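PDB 6EJQ: terminase small subunit from Thermus phage G20c, which probably recognises the viral packaging initiation site and regulates the ATPase activity of the large terminase subunit, forming a nine-subunit ring for packaging genomic DNA. Local coordinates for residues 79-84 / 120-125; 86-91 / 113-118. All blocks are in the same frame, centred on the assembly; numbering follows the deposited sequence.

Interaction 1 (79-84 / 120-125)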
loop_
_atom_site.group_PDB
_atom_site.type_symbol
_atom_site.label_atom_id
_atom_site.label_comp_id
_atom_site.label_asym_id
_atom_site.label_seq_id
_atom_site.Cartn_x
_atom_site.Cartn_y
_atom_site.Cartn_z
ATOM N N ASP B 79 18.925 9.828 -18.103
ATOM C CA ASP B 79 19.350 8.436 -17.921
ATOM C C ASP B 79 18.177 7.468 -18.080
ATOM O O ASP B 79 18.297 6.457 -18.777
ATOM C CB ASP B 79 19.995 8.224 -16.557
ATOM C CG ASP B 79 21.323 8.930 -16.415
ATOM O OD1 ASP B 79 21.939 9.307 -17.440
ATOM O OD2 ASP B 79 21.757 9.103 -15.263
ATOM N N LEU B 80 17.054 7.788 -17.437
ATOM C CA LEU B 80 15.861 6.951 -17.491
ATOM C C LEU B 80 15.288 6.851 -18.898
ATOM O O LEU B 80 14.885 5.776 -19.316
ATOM C CB LEU B 80 14.788 7.446 -16.505
ATOM C CG LEU B 80 15.147 7.414 -15.013
ATOM C CD1 LEU B 80 13.934 7.783 -14.178
ATOM C CD2 LEU B 80 15.705 6.072 -14.564
ATOM N N LEU B 81 15.266 7.962 -19.626
ATOM C CA LEU B 81 14.832 7.956 -21.033
ATOM C C LEU B 81 15.656 7.013 -21.902
ATOM O O LEU B 81 15.098 6.292 -22.718
ATOM C CB LEU B 81 14.863 9.360 -21.618
ATOM C CG LEU B 81 13.713 10.262 -21.158
ATOM C CD1 LEU B 81 14.093 11.726 -21.250
ATOM C CD2 LEU B 81 12.449 9.985 -21.955
ATOM N N ALA B 82 16.968 7.001 -21.709
ATOM C CA ALA B 82 17.840 6.064 -22.429
ATOM C C ALA B 82 17.538 4.609 -22.051
ATOM O O ALA B 82 17.476 3.744 -22.922
ATOM C CB ALA B 82 19.312 6.375 -22.169
ATOM N N ILE B 83 17.347 4.352 -20.759
ATOM C CA ILE B 83 16.954 3.029 -20.298
ATOM C C ILE B 83 15.582 2.635 -20.878
ATOM O O ILE B 83 15.417 1.504 -21.335
ATOM C CB ILE B 83 16.975 2.923 -18.762
ATOM C CG1 ILE B 83 18.425 3.027 -18.258
ATOM C CG2 ILE B 83 16.347 1.610 -18.294
ATOM C CD1 ILE B 83 18.557 3.378 -16.797
ATOM N N TYR B 84 14.623 3.564 -20.878
ATOM C CA TYR B 84 13.314 3.327 -21.492
ATOM C C TYR B 84 13.468 2.860 -22.949
ATOM O O TYR B 84 12.832 1.884 -23.353
ATOM C CB TYR B 84 12.434 4.587 -21.409
ATOM C CG TYR B 84 11.085 4.462 -22.088
ATOM C CD1 TYR B 84 10.004 3.856 -21.451
ATOM C CD2 TYR B 84 10.892 4.952 -23.371
ATOM C CE1 TYR B 84 8.771 3.749 -22.076
ATOM C CE2 TYR B 84 9.668 4.844 -24.006
ATOM C CZ TYR B 84 8.612 4.241 -23.364
ATOM O OH TYR B 84 7.403 4.157 -24.018
ATOM N N ASP B 120 6.082 6.213 -16.517
ATOM C CA ASP B 120 5.497 6.934 -15.393
ATOM C C ASP B 120 6.523 7.637 -14.481
ATOM O O ASP B 120 6.273 8.758 -14.028
ATOM C CB ASP B 120 4.639 5.987 -14.567
ATOM C CG ASP B 120 3.762 6.721 -13.598
ATOM O OD1 ASP B 120 2.985 7.601 -14.028
ATOM O OD2 ASP B 120 3.867 6.421 -12.402
ATOM N N ARG B 121 7.656 6.981 -14.224
ATOM C CA ARG B 121 8.784 7.602 -13.513
ATOM C C ARG B 121 9.304 8.857 -14.245
ATOM O O ARG B 121 9.624 9.873 -13.619
ATOM C CB ARG B 121 9.936 6.616 -13.372
ATOM C CG ARG B 121 9.664 5.412 -12.484
ATOM C CD ARG B 121 9.672 5.795 -11.021
ATOM N NE ARG B 121 9.982 4.661 -10.161
ATOM C CZ ARG B 121 10.131 4.731 -8.839
ATOM N NH1 ARG B 121 9.999 5.890 -8.185
ATOM N NH2 ARG B 121 10.410 3.627 -8.156
ATOM N N ILE B 122 9.380 8.777 -15.567
ATOM C CA ILE B 122 9.852 9.889 -16.377
ATOM C C ILE B 122 8.809 11.003 -16.383
ATOM O O ILE B 122 9.157 12.173 -16.236
ATOM C CB ILE B 122 10.211 9.430 -17.809
ATOM C CG1 ILE B 122 11.379 8.441 -17.777
ATOM C CG2 ILE B 122 10.568 10.606 -18.699
ATOM C CD1 ILE B 122 11.436 7.541 -18.991
ATOM N N MET B 123 7.536 10.640 -16.532
ATOM C CA MET B 123 6.442 11.626 -16.500
ATOM C C MET B 123 6.312 12.335 -15.151
ATOM O O MET B 123 6.035 13.529 -15.118
ATOM C CB MET B 123 5.101 10.995 -16.911
ATOM C CG MET B 123 5.037 10.599 -18.386
ATOM S SD MET B 123 3.430 9.970 -18.925
ATOM C CE MET B 123 3.394 8.360 -18.153
ATOM N N LYS B 124 6.506 11.598 -14.054
ATOM C CA LYS B 124 6.514 12.170 -12.702
ATOM C C LYS B 124 7.572 13.239 -12.496
ATOM O O LYS B 124 7.335 14.206 -11.768
ATOM C CB LYS B 124 6.742 11.084 -11.656
ATOM C CG LYS B 124 5.555 10.169 -11.456
ATOM C CD LYS B 124 4.718 10.571 -10.257
ATOM C CE LYS B 124 3.517 9.640 -10.069
ATOM N NZ LYS B 124 3.870 8.189 -10.102
ATOM N N ILE B 125 8.741 13.045 -13.108
ATOM C CA ILE B 125 9.832 14.011 -13.015
ATOM C C ILE B 125 9.414 15.346 -13.651
ATOM O O ILE B 125 9.737 16.410 -13.102
ATOM C CB ILE B 125 11.154 13.453 -13.591
ATOM C CG1 ILE B 125 11.697 12.353 -12.668
ATOM C CG2 ILE B 125 12.200 14.545 -13.730
ATOM C CD1 ILE B 125 12.743 11.462 -13.304
#
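Ile122 points its side chain at the opposite helix and is met there by Leu80, Leu81 and Tyr84. Its two branches divide the work. CG1 lies beside the backbone N (chi1 -64°) and comes to 3.8 Å from Leu80 CB, whereas CG2 approaches Leu81 CD2 at 3.8 Å. The Leu81 and Ile122 side chains cross obliquely. From CG1 the chain runs on to CD1, which reaches the other backbone: Ile122 CD1 is 3.9 Å from Leu80 O and also 3.9 Å from Tyr84 CB. Leu80, in turn, extends CD1 to within 4.0 Å of Ile125 CD1, one turn further along. This packing belongs to an antiparallel helical hairpin in the C-terminal domain of the subunit, where helix 59-95 and helix 112-139 run back against each other. The axes of the two short segments approach to 9.9 Å at 154° between their directions, and the nearest CA pair is Leu80 and Ile122. Tyr84 contributes its CB here, with CG anti to the backbone N. Its hydroxyl is hydrogen-bonded to Asp79 of a neighbouring subunit, and its ring meets Phe76 of that same subunit edge-to-face. No hydrogen bond joins the two segments directly, although Gln77 NE2 of helix 59-95 bonds to Ile122 O. The Asp120-Lys124 pair stands clear of segment 79-84: Lys124 NZ bridges to Asp120 OD2 at 2.9 Å, meeting it on the syn side and 30° out of the carboxylate plane, while Asp120 OD1 forms a salt bridge with Lys124 of that same neighbouring subunit.

Interaction 2 (86-91 / 113-118)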
loop_
_atom_site.group_PDB
_atom_site.type_symbol
_atom_site.label_atom_id
_atom_site.label_comp_id
_atom_site.label_asym_id
_atom_site.label_seq_id
_atom_site.Cartn_x
_atom_site.Cartn_y
_atom_site.Cartn_z
ATOM N N ASN B 86 16.042 1.366 -24.433
ATOM C CA ASN B 86 16.572 -0.000 -24.455
ATOM C C ASN B 86 15.487 -1.024 -24.147
ATOM O O ASN B 86 15.435 -2.079 -24.772
ATOM C CB ASN B 86 17.710 -0.192 -23.460
ATOM C CG ASN B 86 18.351 -1.559 -23.587
ATOM O OD1 ASN B 86 18.535 -2.275 -22.600
ATOM N ND2 ASN B 86 18.672 -1.940 -24.814
ATOM N N MET B 87 14.619 -0.703 -23.194
ATOM C CA MET B 87 13.541 -1.603 -22.808
ATOM C C MET B 87 12.581 -1.855 -23.957
ATOM O O MET B 87 12.239 -2.998 -24.222
ATOM C CB MET B 87 12.790 -1.054 -21.596
ATOM C CG MET B 87 13.610 -1.075 -20.323
ATOM S SD MET B 87 12.888 -0.039 -19.043
ATOM C CE MET B 87 11.601 -1.131 -18.451
ATOM N N LEU B 88 12.166 -0.784 -24.629
ATOM C CA LEU B 88 11.340 -0.878 -25.829
ATOM C C LEU B 88 12.002 -1.690 -26.924
ATOM O O LEU B 88 11.353 -2.516 -27.563
ATOM C CB LEU B 88 11.072 0.503 -26.438
ATOM C CG LEU B 88 9.774 1.220 -26.158
ATOM C CD1 LEU B 88 9.733 2.445 -27.066
ATOM C CD2 LEU B 88 8.563 0.314 -26.390
ATOM N N ARG B 89 13.279 -1.396 -27.168
ATOM C CA ARG B 89 14.063 -2.070 -28.201
ATOM C C ARG B 89 14.057 -3.568 -27.956
ATOM O O ARG B 89 13.817 -4.358 -28.866
ATOM C CB ARG B 89 15.501 -1.540 -28.193
ATOM C CG ARG B 89 16.398 -2.077 -29.290
ATOM C CD ARG B 89 17.733 -1.347 -29.339
ATOM N NE ARG B 89 18.699 -1.865 -28.357
ATOM C CZ ARG B 89 19.938 -2.306 -28.615
ATOM N NH1 ARG B 89 20.442 -2.314 -29.852
ATOM N NH2 ARG B 89 20.703 -2.737 -27.609
ATOM N N ASN B 90 14.318 -3.943 -26.711
ATOM C CA ASN B 90 14.298 -5.339 -26.309
ATOM C C ASN B 90 12.917 -5.967 -26.444
ATOM O O ASN B 90 12.811 -7.077 -26.962
ATOM C CB ASN B 90 14.838 -5.499 -24.897
ATOM C CG ASN B 90 16.348 -5.491 -24.863
ATOM O OD1 ASN B 90 16.980 -6.426 -25.338
ATOM N ND2 ASN B 90 16.935 -4.435 -24.309
ATOM N N TYR B 91 11.869 -5.261 -26.013
ATOM C CA TYR B 91 10.506 -5.757 -26.163
ATOM C C TYR B 91 10.169 -6.016 -27.629
ATOM O O TYR B 91 9.569 -7.043 -27.954
ATOM C CB TYR B 91 9.467 -4.802 -25.572
ATOM C CG TYR B 91 8.049 -5.352 -25.682
ATOM C CD1 TYR B 91 7.606 -6.339 -24.815
ATOM C CD2 TYR B 91 7.178 -4.913 -26.675
ATOM C CE1 TYR B 91 6.335 -6.862 -24.920
ATOM C CE2 TYR B 91 5.898 -5.434 -26.793
ATOM C CZ TYR B 91 5.482 -6.410 -25.911
ATOM O OH TYR B 91 4.220 -6.953 -26.001
ATOM N N ALA B 113 4.503 -4.061 -18.393
ATOM C CA ALA B 113 4.230 -3.339 -17.150
ATOM C C ALA B 113 5.440 -2.552 -16.674
ATOM O O ALA B 113 5.290 -1.450 -16.138
ATOM C CB ALA B 113 3.766 -4.295 -16.067
ATOM N N ASP B 114 6.630 -3.112 -16.877
ATOM C CA ASP B 114 7.876 -2.421 -16.537
ATOM C C ASP B 114 8.211 -1.254 -17.482
ATOM O O ASP B 114 8.801 -0.277 -17.049
ATOM C CB ASP B 114 9.023 -3.422 -16.448
ATOM C CG ASP B 114 8.833 -4.409 -15.300
ATOM O OD1 ASP B 114 8.120 -4.080 -14.320
ATOM O OD2 ASP B 114 9.388 -5.513 -15.381
ATOM N N ILE B 115 7.811 -1.349 -18.748
ATOM C CA ILE B 115 7.926 -0.229 -19.685
ATOM C C ILE B 115 6.968 0.882 -19.265
ATOM O O ILE B 115 7.337 2.053 -19.263
ATOM C CB ILE B 115 7.642 -0.682 -21.130
ATOM C CG1 ILE B 115 8.779 -1.577 -21.619
ATOM C CG2 ILE B 115 7.499 0.501 -22.073
ATOM C CD1 ILE B 115 8.462 -2.340 -22.888
ATOM N N ALA B 116 5.737 0.500 -18.916
ATOM C CA ALA B 116 4.738 1.439 -18.411
ATOM C C ALA B 116 5.220 2.124 -17.140
ATOM O O ALA B 116 5.073 3.335 -16.988
ATOM C CB ALA B 116 3.418 0.722 -18.147
ATOM N N ALA B 117 5.811 1.344 -16.244
ATOM C CA ALA B 117 6.302 1.869 -14.975
ATOM C C ALA B 117 7.417 2.889 -15.178
ATOM O O ALA B 117 7.463 3.905 -14.489
ATOM C CB ALA B 117 6.775 0.736 -14.059
ATOM N N MET B 118 8.299 2.620 -16.129
ATOM C CA MET B 118 9.402 3.525 -16.426
ATOM C C MET B 118 8.903 4.823 -17.057
ATOM O O MET B 118 9.420 5.896 -16.737
ATOM C CB MET B 118 10.441 2.851 -17.328
ATOM C CG MET B 118 11.659 3.717 -17.640
ATOM S SD MET B 118 12.573 4.181 -16.159
ATOM C CE MET B 118 13.418 2.655 -15.783
#
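Asn86 O, one residue before the Met87 that faces Ile115 across the contact, accepts two hydrogen bonds from Asn90. The backbone bond from Asn90 N measures 2.9 Å; Asn90 ND2 adds a second to Asn86 O at 2.8 Å, from above the carbonyl plane, and the two donors approach from opposite faces of that plane. The amide is thereby tied back to its own helix, while Asn90 OD1 is bonded by His101 and Ile108 of the connecting loop. Between the segments the contacts are mostly apolar. Met87 CB lies 4.0 Å from Ile115 CG1, and beyond it the thioether bends at chi3 (79°), which places CE 3.2 Å from Asp114 O. Asp114 O accepts the helical hydrogen bond from Met118 N, so the methyl abuts an oxygen already engaged in its own helix. Met87 SD stands 4.2 Å from Met118 CB, the two methionine side chains crossing at about a right angle. Ile115 CD1 approaches Tyr91 CB at 3.8 Å, again with side chains nearly perpendicular. The axes of the two short segments, 10.2 Å apart at closest approach and inclined at 159°, identify an antiparallel helix pair, here near the loop of the C-terminal-domain hairpin; Val110 of that loop packs on both Met87 and Ile115. With no hydrogen bond between the segments, the geometry implies an association through apolar side-chain fit, whereas the polar groups of the Asn90 amide are satisfied within helix and loop.

The two contacts are successive levels of one hairpin: both join helix 59-95 to helix 112-139, and interaction 2 is nested along the chain inside the loop closed by interaction 1. Their centres lie about 10 Å apart, and they touch directly. Tyr84 CE1 of interaction 1 comes to 3.5 Å from Ile115 CG2 of interaction 2, while Leu80 CB is 4.0 Å from Met118 SD. Tyr84, Leu80, Ile83, Ile115 and Met118 therefore make the apolar interior continuous from one level to the next. Neighbouring copies pack on both levels: Pro112 of one adjacent subunit touches Ile83, Met87 and Met118, consistent with the hairpin contributing to the nonameric ring.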